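Local coordinates for sterol regulatory element-binding protein cleavage-activating protein (Schizosaccharomyces pombe, PDB 4YHC) that serves as the escort protein required for processing of the transcription factor precursor sre1 when sterol and oxygen levels are low, here represented by its WD40 domain, at residues L54-L59 and L100-P105; F98-N101 and S106-L109; Y42-S47 and C63-L68. The protein carries 9 engineered substitutions. All blocks are in the same frame, centred on the assembly; numbering follows the deposited sequence.

Contact 1. Residues L54-L59 and L100-P105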
ATOM      1  N   LEU A  54     -10.848  15.924   5.657  1.00 22.31           N
ATOM      2  CA  LEU A  54      -9.798  15.035   6.075  1.00 30.45           C
ATOM      3  C   LEU A  54     -10.040  14.514   7.473  1.00 22.84           C
ATOM      4  O   LEU A  54     -10.265  15.272   8.396  1.00 24.61           O
ATOM      5  CB  LEU A  54      -8.517  15.812   6.079  1.00 22.83           C
ATOM      6  CG  LEU A  54      -7.086  15.266   6.136  1.00 30.74           C
ATOM      7  CD1 LEU A  54      -6.344  15.589   7.373  1.00 36.43           C
ATOM      8  CD2 LEU A  54      -6.797  13.869   5.654  1.00 17.70           C
ATOM      9  N   VAL A  55      -9.835  13.230   7.636  1.00 18.56           N
ATOM     10  CA  VAL A  55      -9.837  12.605   8.945  1.00 26.12           C
ATOM     11  C   VAL A  55      -8.536  11.797   9.071  1.00 21.48           C
ATOM     12  O   VAL A  55      -8.202  10.935   8.182  1.00 17.89           O
ATOM     13  CB  VAL A  55     -11.064  11.660   9.128  1.00 23.67           C
ATOM     14  CG1 VAL A  55     -10.991  10.959  10.477  1.00 24.04           C
ATOM     15  CG2 VAL A  55     -12.410  12.409   8.936  1.00 19.31           C
ATOM     16  N   VAL A  56      -7.777  12.086  10.116  1.00 20.51           N
ATOM     17  CA  VAL A  56      -6.674  11.262  10.426  1.00 20.97           C
ATOM     18  C   VAL A  56      -6.905  10.529  11.777  1.00 26.64           C
ATOM     19  O   VAL A  56      -7.353  11.115  12.781  1.00 21.89           O
ATOM     20  CB  VAL A  56      -5.269  11.848  10.108  1.00 29.70           C
ATOM     21  CG1 VAL A  56      -5.276  13.252   9.513  1.00 22.09           C
ATOM     22  CG2 VAL A  56      -4.162  11.487  11.058  1.00 27.28           C
ATOM     23  N   TRP A  57      -6.642   9.221  11.712  1.00 20.27           N
ATOM     24  CA  TRP A  57      -7.164   8.251  12.702  1.00 24.22           C
ATOM     25  C   TRP A  57      -6.018   7.401  13.150  1.00 21.63           C
ATOM     26  O   TRP A  57      -5.291   6.894  12.328  1.00 21.30           O
ATOM     27  CB  TRP A  57      -8.247   7.428  11.980  1.00 20.74           C
ATOM     28  CG  TRP A  57      -8.773   6.294  12.771  1.00 22.24           C
ATOM     29  CD1 TRP A  57      -8.441   4.955  12.649  1.00 22.82           C
ATOM     30  CD2 TRP A  57      -9.740   6.388  13.790  1.00 22.12           C
ATOM     31  NE1 TRP A  57      -9.183   4.227  13.543  1.00 25.45           N
ATOM     32  CE2 TRP A  57      -9.976   5.092  14.265  1.00 25.89           C
ATOM     33  CE3 TRP A  57     -10.461   7.458  14.339  1.00 25.85           C
ATOM     34  CZ2 TRP A  57     -10.892   4.836  15.266  1.00 28.81           C
ATOM     35  CZ3 TRP A  57     -11.359   7.202  15.367  1.00 26.42           C
ATOM     36  CH2 TRP A  57     -11.569   5.903  15.804  1.00 29.34           C
ATOM     37  N   ASP A  58      -5.862   7.240  14.472  1.00 25.61           N
ATOM     38  CA  ASP A  58      -4.879   6.341  15.063  1.00 23.00           C
ATOM     39  C   ASP A  58      -5.474   4.927  15.166  1.00 18.32           C
ATOM     40  O   ASP A  58      -6.412   4.664  15.892  1.00 19.37           O
ATOM     41  CB  ASP A  58      -4.414   6.826  16.466  1.00 24.05           C
ATOM     42  CG  ASP A  58      -3.215   6.058  16.928  1.00 38.00           C
ATOM     43  OD1 ASP A  58      -3.352   4.831  17.178  1.00 32.27           O
ATOM     44  OD2 ASP A  58      -2.077   6.609  16.893  1.00 43.84           O
ATOM     45  N   LEU A  59      -4.936   4.016  14.414  1.00 18.62           N
ATOM     46  CA  LEU A  59      -5.563   2.698  14.222  1.00 20.97           C
ATOM     47  C   LEU A  59      -5.542   1.878  15.542  1.00 28.21           C
ATOM     48  O   LEU A  59      -6.506   1.242  15.884  1.00 29.19           O
ATOM     49  CB  LEU A  59      -4.732   1.952  13.200  1.00 19.67           C
ATOM     50  CG  LEU A  59      -5.140   1.781  11.714  1.00 31.52           C
ATOM     51  CD1 LEU A  59      -6.396   2.441  11.304  1.00 33.53           C
ATOM     52  CD2 LEU A  59      -4.034   2.091  10.741  1.00 21.08           C
ATOM     53  N   LEU A 100       1.506  19.088   8.505  1.00 20.71           N
ATOM     54  CA  LEU A 100       0.877  19.011   9.810  1.00 24.17           C
ATOM     55  C   LEU A 100       1.424  17.948  10.709  1.00 27.58           C
ATOM     56  O   LEU A 100       1.670  16.792  10.310  1.00 20.51           O
ATOM     57  CB  LEU A 100      -0.606  18.787   9.694  1.00 24.21           C
ATOM     58  CG  LEU A 100      -1.404  19.903   9.018  1.00 37.14           C
ATOM     59  CD1 LEU A 100      -2.186  19.241   7.907  1.00 40.94           C
ATOM     60  CD2 LEU A 100      -2.349  20.681   9.955  1.00 27.08           C
ATOM     61  N   ASN A 101       1.514  18.316  11.954  1.00 24.02           N
ATOM     62  CA  ASN A 101       1.888  17.410  12.992  1.00 25.85           C
ATOM     63  C   ASN A 101       0.593  16.754  13.400  1.00 28.71           C
ATOM     64  O   ASN A 101      -0.373  17.451  13.768  1.00 29.95           O
ATOM     65  CB  ASN A 101       2.517  18.205  14.126  1.00 25.28           C
ATOM     66  CG  ASN A 101       3.079  17.326  15.211  1.00 36.92           C
ATOM     67  OD1 ASN A 101       2.537  16.280  15.550  1.00 32.65           O
ATOM     68  ND2 ASN A 101       4.201  17.735  15.735  1.00 41.24           N
ATOM     69  N   VAL A 102       0.504  15.417  13.318  1.00 28.50           N
ATOM     70  CA  VAL A 102      -0.787  14.798  13.687  1.00 28.77           C
ATOM     71  C   VAL A 102      -0.760  14.262  15.120  1.00 34.82           C
ATOM     72  O   VAL A 102      -1.821  14.106  15.695  1.00 36.29           O
ATOM     73  CB  VAL A 102      -1.308  13.729  12.707  1.00 32.08           C
ATOM     74  CG1 VAL A 102      -1.788  14.378  11.409  1.00 32.75           C
ATOM     75  CG2 VAL A 102      -0.262  12.693  12.406  1.00 27.41           C
ATOM     76  N   GLU A 103       0.435  14.068  15.682  1.00 33.49           N
ATOM     77  CA  GLU A 103       0.615  13.548  17.033  1.00 38.06           C
ATOM     78  C   GLU A 103       0.281  14.636  18.025  1.00 42.19           C
ATOM     79  O   GLU A 103      -0.509  14.431  18.916  1.00 47.06           O
ATOM     80  CB  GLU A 103       2.061  13.007  17.213  1.00 70.45           C
ATOM     81  CG  GLU A 103       2.175  11.666  17.955  1.00 79.25           C
ATOM     82  CD  GLU A 103       1.224  10.594  17.388  1.00 87.48           C
ATOM     83  OE1 GLU A 103       1.443  10.081  16.253  1.00 84.41           O
ATOM     84  OE2 GLU A 103       0.212  10.281  18.052  1.00 93.29           O
ATOM     85  N   SER A 104       0.819  15.831  17.837  1.00 45.12           N
ATOM     86  CA  SER A 104       0.336  17.016  18.583  1.00 53.86           C
ATOM     87  C   SER A 104      -0.203  18.057  17.606  1.00 49.06           C
ATOM     88  O   SER A 104       0.580  18.887  17.091  1.00 50.80           O
ATOM     89  CB  SER A 104       1.472  17.638  19.426  1.00 65.46           C
ATOM     90  OG  SER A 104       2.171  16.646  20.169  1.00 73.08           O
ATOM     91  N   PRO A 105      -1.520  18.026  17.333  1.00 44.07           N
ATOM     92  CA  PRO A 105      -1.966  18.668  16.101  1.00 41.91           C
ATOM     93  C   PRO A 105      -1.564  20.140  15.953  1.00 41.45           C
ATOM     94  O   PRO A 105      -1.886  20.968  16.803  1.00 41.57           O
ATOM     95  CB  PRO A 105      -3.480  18.513  16.120  1.00 36.34           C
ATOM     96  CG  PRO A 105      -3.841  17.963  17.420  1.00 44.26           C
ATOM     97  CD  PRO A 105      -2.613  17.348  18.023  1.00 49.64           C
TER
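Val56 and Val102 meet at the seam between two neighbouring blades of the WD40 beta-propeller. Val56 lies in the third strand of the blade of predicted repeat WD 1 (strands 33-38 to 63-68), just ahead of the Trp57-Asp58 pair that gives the WD repeat its name; Val102 follows Asn101 in the connection between strands 96-101 and 106-112 of the next blade, predicted repeat WD 2. The apolar contact rests on methyl groups: Val102 CG1 sits 3.8 Å from Val56 CG2 and 4.1 Å from Val56 CG1, so one methyl faces both branches of its partner, the two side chains meeting at about a right angle. Val102 is backed in its own blade by Val89. Compact branched valines suit this buried seam because they fill it with methyl groups and bring no polar atom into it.

Beyond the valines the seam turns polar. Asp58 OD2 and Glu103 OE2 are 4.5 Å apart, two like charges whose proximity is probably eased by lysines. Glu103 OE1 is placed close enough to Lys43 and Lys65 for salt bridges, but the separations are implausibly short and the side chain poorly ordered, so the detail is doubtful. Asp58 accepts the backbone N of Gln61 on OD1 and makes a long, weak ion pair with Lys65 through OD2.

The turn is organised by Asn101, whose short amide side chain can reach forward to the backbone N-H groups that follow it, in an Asx motif. Its OD1 takes a weak bond from Glu103 N and a better one from Ser104 N, 2.9 Å from OD1 and well above the amide carbonyl plane.

Contact 2. Residues F98-N101 and S106-L109. Engineered in segment 106-109: Ser106 (natural residue Cys).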
ATOM      1  N   PHE A  98       1.325  21.926   2.778  1.00 17.64           N
ATOM      2  CA  PHE A  98       1.086  22.118   4.173  1.00 19.98           C
ATOM      3  C   PHE A  98       1.572  20.905   4.916  1.00 23.47           C
ATOM      4  O   PHE A  98       1.198  19.790   4.590  1.00 26.48           O
ATOM      5  CB  PHE A  98      -0.420  22.243   4.388  1.00 19.71           C
ATOM      6  CG  PHE A  98      -1.138  23.277   3.537  1.00 21.63           C
ATOM      7  CD1 PHE A  98      -1.672  22.957   2.319  1.00 25.89           C
ATOM      8  CD2 PHE A  98      -1.430  24.545   4.049  1.00 25.99           C
ATOM      9  CE1 PHE A  98      -2.411  23.850   1.570  1.00 26.32           C
ATOM     10  CE2 PHE A  98      -2.195  25.456   3.316  1.00 26.71           C
ATOM     11  CZ  PHE A  98      -2.666  25.116   2.054  1.00 24.54           C
ATOM     12  N   ILE A  99       2.347  21.086   5.968  1.00 24.02           N
ATOM     13  CA  ILE A  99       2.896  19.992   6.760  1.00 26.12           C
ATOM     14  C   ILE A  99       2.306  20.094   8.147  1.00 27.07           C
ATOM     15  O   ILE A  99       2.578  21.102   8.869  1.00 24.43           O
ATOM     16  CB  ILE A  99       4.424  20.071   6.934  1.00 29.60           C
ATOM     17  CG1 ILE A  99       5.147  20.103   5.582  1.00 29.80           C
ATOM     18  CG2 ILE A  99       4.923  18.950   7.846  1.00 24.40           C
ATOM     19  CD1 ILE A  99       4.862  18.957   4.659  1.00 29.06           C
ATOM     20  N   LEU A 100       1.506  19.088   8.505  1.00 20.71           N
ATOM     21  CA  LEU A 100       0.877  19.011   9.810  1.00 24.17           C
ATOM     22  C   LEU A 100       1.424  17.948  10.709  1.00 27.58           C
ATOM     23  O   LEU A 100       1.670  16.792  10.310  1.00 20.51           O
ATOM     24  CB  LEU A 100      -0.606  18.787   9.694  1.00 24.21           C
ATOM     25  CG  LEU A 100      -1.404  19.903   9.018  1.00 37.14           C
ATOM     26  CD1 LEU A 100      -2.186  19.241   7.907  1.00 40.94           C
ATOM     27  CD2 LEU A 100      -2.349  20.681   9.955  1.00 27.08           C
ATOM     28  N   ASN A 101       1.514  18.316  11.954  1.00 24.02           N
ATOM     29  CA  ASN A 101       1.888  17.410  12.992  1.00 25.85           C
ATOM     30  C   ASN A 101       0.593  16.754  13.400  1.00 28.71           C
ATOM     31  O   ASN A 101      -0.373  17.451  13.768  1.00 29.95           O
ATOM     32  CB  ASN A 101       2.517  18.205  14.126  1.00 25.28           C
ATOM     33  CG  ASN A 101       3.079  17.326  15.211  1.00 36.92           C
ATOM     34  OD1 ASN A 101       2.537  16.280  15.550  1.00 32.65           O
ATOM     35  ND2 ASN A 101       4.201  17.735  15.735  1.00 41.24           N
ATOM     36  N   SER A 106      -0.873  20.441  14.871  1.00 34.83           N
ATOM     37  CA  SER A 106      -0.604  21.815  14.463  1.00 36.13           C
ATOM     38  C   SER A 106      -0.017  21.868  13.056  1.00 33.12           C
ATOM     39  O   SER A 106       0.520  20.861  12.553  1.00 28.84           O
ATOM     40  CB  SER A 106       0.392  22.427  15.392  1.00 40.07           C
ATOM     41  OG  SER A 106       1.548  21.670  15.383  1.00 46.49           O
ATOM     42  N   LEU A 107      -0.085  23.062  12.473  1.00 28.89           N
ATOM     43  CA  LEU A 107       0.478  23.357  11.189  1.00 30.20           C
ATOM     44  C   LEU A 107       1.895  23.721  11.441  1.00 31.69           C
ATOM     45  O   LEU A 107       2.166  24.663  12.162  1.00 34.01           O
ATOM     46  CB  LEU A 107      -0.224  24.540  10.561  1.00 32.54           C
ATOM     47  CG  LEU A 107      -0.413  24.662   9.037  1.00 35.58           C
ATOM     48  CD1 LEU A 107      -0.244  26.094   8.633  1.00 35.65           C
ATOM     49  CD2 LEU A 107       0.397  23.763   8.146  1.00 29.31           C
ATOM     50  N   MET A 108       2.810  22.978  10.869  1.00 27.99           N
ATOM     51  CA  MET A 108       4.216  23.179  11.126  1.00 32.79           C
ATOM     52  C   MET A 108       4.761  24.095  10.047  1.00 37.71           C
ATOM     53  O   MET A 108       5.701  24.853  10.261  1.00 33.22           O
ATOM     54  CB  MET A 108       5.020  21.875  11.034  1.00 28.59           C
ATOM     55  CG  MET A 108       4.503  20.694  11.809  1.00 40.61           C
ATOM     56  SD  MET A 108       4.634  21.043  13.562  1.00 70.88           S
ATOM     57  CE  MET A 108       6.379  20.771  13.804  1.00 60.63           C
ATOM     58  N   LEU A 109       4.213  23.990   8.852  1.00 30.27           N
ATOM     59  CA  LEU A 109       4.836  24.678   7.732  1.00 27.26           C
ATOM     60  C   LEU A 109       3.860  24.774   6.592  1.00 31.47           C
ATOM     61  O   LEU A 109       2.985  23.890   6.395  1.00 31.51           O
ATOM     62  CB  LEU A 109       6.133  23.955   7.331  1.00 28.58           C
ATOM     63  CG  LEU A 109       6.898  24.400   6.098  1.00 35.61           C
ATOM     64  CD1 LEU A 109       8.355  24.057   6.246  1.00 37.26           C
ATOM     65  CD2 LEU A 109       6.383  23.739   4.833  1.00 36.06           C
TER
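Ile99 O receives two backbone N-H groups: Met108 N at 2.8 Å and Leu109 N at 3.3 Å, a weak bond. Ile99 N in turn donates to Leu109 O at 2.9 Å. Nearer the turn, Asn101 N reaches Ser106 O at 2.8 Å, and Ser106 N returns a bond to Asn101 O. Met108 and Leu109 both face Ile99, a classic beta bulge in the hairpin of strands 96-101 and 106-112, the outer pair of the propeller blade of predicted repeat WD 2.

Side chains fill in around this ladder. Ile99 and Leu109 project to one face, their branched apolar side chains packed flank to flank with CG1 of the former 3.9 Å from CD2 of the latter. Met108, at the bulge, uses its flexible chain, bent at both chi2 (-67°) and chi3 (-77°), to bring SD 3.6 Å from Asn101 CB. On the other face Leu107 CD2 comes against Phe98 CB and Leu100 CG. The engineered Ser106 makes a weak OG bond to Ser104 O within the turn. Farther out, Ile99 rests on Ser90 of strand 88-92, and Leu109 on Ala161 and Ile163 of strand 161-170.

Contact 3. Residues Y42-S47 and C63-L68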
ATOM      1  N   TYR A  42       2.057   1.403   9.649  1.00 20.02           N
ATOM      2  CA  TYR A  42       0.666   0.999   9.938  1.00 19.19           C
ATOM      3  C   TYR A  42       0.085   1.622  11.195  1.00 25.53           C
ATOM      4  O   TYR A  42      -0.871   1.144  11.740  1.00 23.06           O
ATOM      5  CB  TYR A  42       0.500  -0.524   9.909  1.00 19.97           C
ATOM      6  CG  TYR A  42       0.895  -1.084   8.568  1.00 23.16           C
ATOM      7  CD1 TYR A  42       0.060  -0.948   7.479  1.00 26.70           C
ATOM      8  CD2 TYR A  42       2.151  -1.691   8.362  1.00 30.79           C
ATOM      9  CE1 TYR A  42       0.417  -1.444   6.234  1.00 25.11           C
ATOM     10  CE2 TYR A  42       2.532  -2.160   7.103  1.00 29.53           C
ATOM     11  CZ  TYR A  42       1.667  -2.036   6.059  1.00 29.14           C
ATOM     12  OH  TYR A  42       2.022  -2.476   4.810  1.00 28.62           O
ATOM     13  N   LYS A  43       0.620   2.750  11.635  1.00 18.44           N
ATOM     14  CA  LYS A  43       0.049   3.364  12.816  1.00 20.55           C
ATOM     15  C   LYS A  43      -1.101   4.306  12.525  1.00 19.10           C
ATOM     16  O   LYS A  43      -2.075   4.388  13.323  1.00 18.80           O
ATOM     17  CB  LYS A  43       1.147   4.108  13.576  1.00 22.59           C
ATOM     18  CG  LYS A  43       0.681   4.908  14.768  1.00 22.51           C
ATOM     19  CD  LYS A  43       1.927   5.237  15.589  1.00 38.53           C
ATOM     20  CE  LYS A  43       2.540   6.506  15.118  1.00 50.55           C
ATOM     21  NZ  LYS A  43       1.775   7.564  15.763  1.00 55.55           N
ATOM     22  N   THR A  44      -1.016   5.016  11.401  1.00 18.22           N
ATOM     23  CA  THR A  44      -1.877   6.161  11.168  1.00 20.52           C
ATOM     24  C   THR A  44      -2.575   6.010   9.839  1.00 16.73           C
ATOM     25  O   THR A  44      -1.942   5.712   8.835  1.00 18.50           O
ATOM     26  CB  THR A  44      -1.083   7.481  11.191  1.00 23.89           C
ATOM     27  OG1 THR A  44      -0.407   7.662  12.438  1.00 22.95           O
ATOM     28  CG2 THR A  44      -2.017   8.728  11.032  1.00 17.82           C
ATOM     29  N   PHE A  45      -3.883   6.231   9.868  1.00 18.64           N
ATOM     30  CA  PHE A  45      -4.776   6.094   8.714  1.00 19.33           C
ATOM     31  C   PHE A  45      -5.333   7.468   8.397  1.00 18.81           C
ATOM     32  O   PHE A  45      -5.650   8.231   9.325  1.00 22.38           O
ATOM     33  CB  PHE A  45      -5.948   5.182   9.119  1.00 20.44           C
ATOM     34  CG  PHE A  45      -6.942   4.902   8.001  1.00 19.16           C
ATOM     35  CD1 PHE A  45      -6.700   3.904   7.088  1.00 17.53           C
ATOM     36  CD2 PHE A  45      -8.092   5.621   7.909  1.00 19.26           C
ATOM     37  CE1 PHE A  45      -7.630   3.600   6.092  1.00 26.56           C
ATOM     38  CE2 PHE A  45      -9.013   5.364   6.925  1.00 22.82           C
ATOM     39  CZ  PHE A  45      -8.802   4.336   6.027  1.00 16.72           C
ATOM     40  N   ALA A  46      -5.481   7.772   7.107  1.00 20.77           N
ATOM     41  CA  ALA A  46      -6.152   9.000   6.669  1.00 17.72           C
ATOM     42  C   ALA A  46      -7.195   8.730   5.594  1.00 18.77           C
ATOM     43  O   ALA A  46      -6.957   7.912   4.683  1.00 17.73           O
ATOM     44  CB  ALA A  46      -5.123   9.953   6.112  1.00 17.32           C
ATOM     45  N   SER A  47      -8.302   9.484   5.629  1.00 17.28           N
ATOM     46  CA  SER A  47      -9.312   9.416   4.617  1.00 20.39           C
ATOM     47  C   SER A  47      -9.630  10.849   4.129  1.00 24.54           C
ATOM     48  O   SER A  47      -9.641  11.794   4.920  1.00 20.88           O
ATOM     49  CB  SER A  47     -10.585   8.727   5.123  1.00 20.36           C
ATOM     50  OG  SER A  47     -11.065   9.255   6.340  1.00 23.26           O
ATOM     51  N   CYS A  63      -8.606   6.367  17.955  1.00 28.43           N
ATOM     52  CA  CYS A  63      -9.044   7.751  18.066  1.00 28.86           C
ATOM     53  C   CYS A  63      -8.576   8.653  16.968  1.00 29.62           C
ATOM     54  O   CYS A  63      -7.607   8.371  16.241  1.00 27.73           O
ATOM     55  CB  CYS A  63      -8.607   8.344  19.384  1.00 28.54           C
ATOM     56  SG  CYS A  63      -6.857   8.269  19.555  1.00 46.32           S
ATOM     57  N   THR A  64      -9.305   9.749  16.886  1.00 26.92           N
ATOM     58  CA  THR A  64      -9.088  10.774  15.949  1.00 30.83           C
ATOM     59  C   THR A  64      -7.874  11.594  16.332  1.00 31.85           C
ATOM     60  O   THR A  64      -7.734  11.994  17.460  1.00 30.42           O
ATOM     61  CB  THR A  64     -10.360  11.644  15.930  1.00 35.56           C
ATOM     62  OG1 THR A  64     -11.479  10.811  15.570  1.00 45.25           O
ATOM     63  CG2 THR A  64     -10.277  12.632  14.934  1.00 41.37           C
ATOM     64  N   LYS A  65      -7.022  11.878  15.365  1.00 27.45           N
ATOM     65  CA  LYS A  65      -5.902  12.725  15.571  1.00 27.69           C
ATOM     66  C   LYS A  65      -6.172  14.112  14.984  1.00 36.49           C
ATOM     67  O   LYS A  65      -5.739  15.102  15.531  1.00 33.96           O
ATOM     68  CB  LYS A  65      -4.662  12.145  14.915  1.00 20.65           C
ATOM     69  CG  LYS A  65      -4.188  10.817  15.467  1.00 29.51           C
ATOM     70  CD  LYS A  65      -2.994  10.325  14.612  1.00 35.29           C
ATOM     71  CE  LYS A  65      -2.095   9.363  15.369  1.00 53.06           C
ATOM     72  NZ  LYS A  65      -0.675   9.765  15.202  1.00 66.47           N
ATOM     73  N   LEU A  66      -6.858  14.196  13.855  1.00 35.02           N
ATOM     74  CA  LEU A  66      -7.057  15.489  13.200  1.00 29.69           C
ATOM     75  C   LEU A  66      -8.271  15.284  12.351  1.00 32.04           C
ATOM     76  O   LEU A  66      -8.400  14.253  11.681  1.00 24.88           O
ATOM     77  CB  LEU A  66      -5.833  15.795  12.292  1.00 28.22           C
ATOM     78  CG  LEU A  66      -5.379  17.192  11.894  1.00 38.52           C
ATOM     79  CD1 LEU A  66      -4.617  17.209  10.574  1.00 35.17           C
ATOM     80  CD2 LEU A  66      -6.568  18.117  11.802  1.00 44.61           C
ATOM     81  N   VAL A  67      -9.188  16.234  12.399  1.00 25.17           N
ATOM     82  CA  VAL A  67     -10.342  16.196  11.590  1.00 29.91           C
ATOM     83  C   VAL A  67     -10.419  17.569  10.991  1.00 35.25           C
ATOM     84  O   VAL A  67     -10.354  18.569  11.742  1.00 32.82           O
ATOM     85  CB  VAL A  67     -11.630  15.973  12.378  1.00 32.67           C
ATOM     86  CG1 VAL A  67     -12.810  16.105  11.454  1.00 33.68           C
ATOM     87  CG2 VAL A  67     -11.663  14.603  13.019  1.00 36.42           C
ATOM     88  N   LEU A  68     -10.478  17.637   9.665  1.00 25.49           N
ATOM     89  CA  LEU A  68     -10.738  18.929   8.981  1.00 28.36           C
ATOM     90  C   LEU A  68     -11.899  18.811   8.058  1.00 31.39           C
ATOM     91  O   LEU A  68     -11.898  18.001   7.141  1.00 29.10           O
ATOM     92  CB  LEU A  68      -9.513  19.482   8.253  1.00 28.02           C
ATOM     93  CG  LEU A  68      -8.305  19.851   9.141  1.00 37.52           C
ATOM     94  CD1 LEU A  68      -7.054  20.102   8.342  1.00 36.12           C
ATOM     95  CD2 LEU A  68      -8.576  21.061  10.060  1.00 37.85           C
TER
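Lys43 and Lys65 bring their ammonium groups together, NZ to NZ at 3.3 Å, probably because both approach the carboxylate of Glu103 in the adjoining blade, in salt bridges modelled too short to be exact. The lysines would then gather around one acid rather than face each other bare. Long, flexible side chains suit the task, since they must span the distance between non-adjacent parts of the blade. Lys43 leaves its backbone with CG anti to N (chi1 175°) and then bends at both chi3 and chi4 (88° and 82°), turning its amine toward Glu103. Lys65 remains fairly extended until a bend at chi4. Their chains cross at about a right angle.

A further polar partner belongs to the next blade's loop: Gly86 O accepts a hydrogen bond from Thr44 OG1 and a weak one from Lys65 NZ. Thr44 OG1 itself lies 3.5 Å from Lys65 NZ.

The apolar share is small. Thr44 crosses the end of Lys65 at a slant, its CG2 methyl 4.0 Å from Lys65 CD. Threonine fits because one branch supplies that methyl while the other supplies the hydroxyl for Gly86.

As for the backbone, strand 54-58 separates the two strands, and the CA atoms of Thr44 and Lys65 are 8.9 Å apart. Lys65 and Leu66 together face Val56 in a classic beta bulge. Farther along strand 44-49, Ser47 OG bonds to His29 NE2, a serine-histidine pair familiar from WD repeats; the whole belongs to a four-stranded antiparallel WD40 propeller blade, spanned here from its second strand to its fourth.

In the fold
All three contacts lie on the same side of the domain, in two consecutive four-stranded blades. Contact 3 stays within the blade of predicted repeat WD 1, strands 33-38 to 63-68, and contact 2 within that of WD 2, strands 79-82 to 106-112; contact 1 bridges the two. Along the chain the segments of contacts 1 and 3 alternate, and their centres, about 4 Å apart, meet where Glu103 approaches the two lysines. Contact 2 overlaps the end of contact 1 in Leu100 and Asn101 and runs on beyond it, its centre about 11 Å away, and comes wholly after contact 3. The three thus join the strands of one blade and fasten it to the next, consistent with a WD40 propeller.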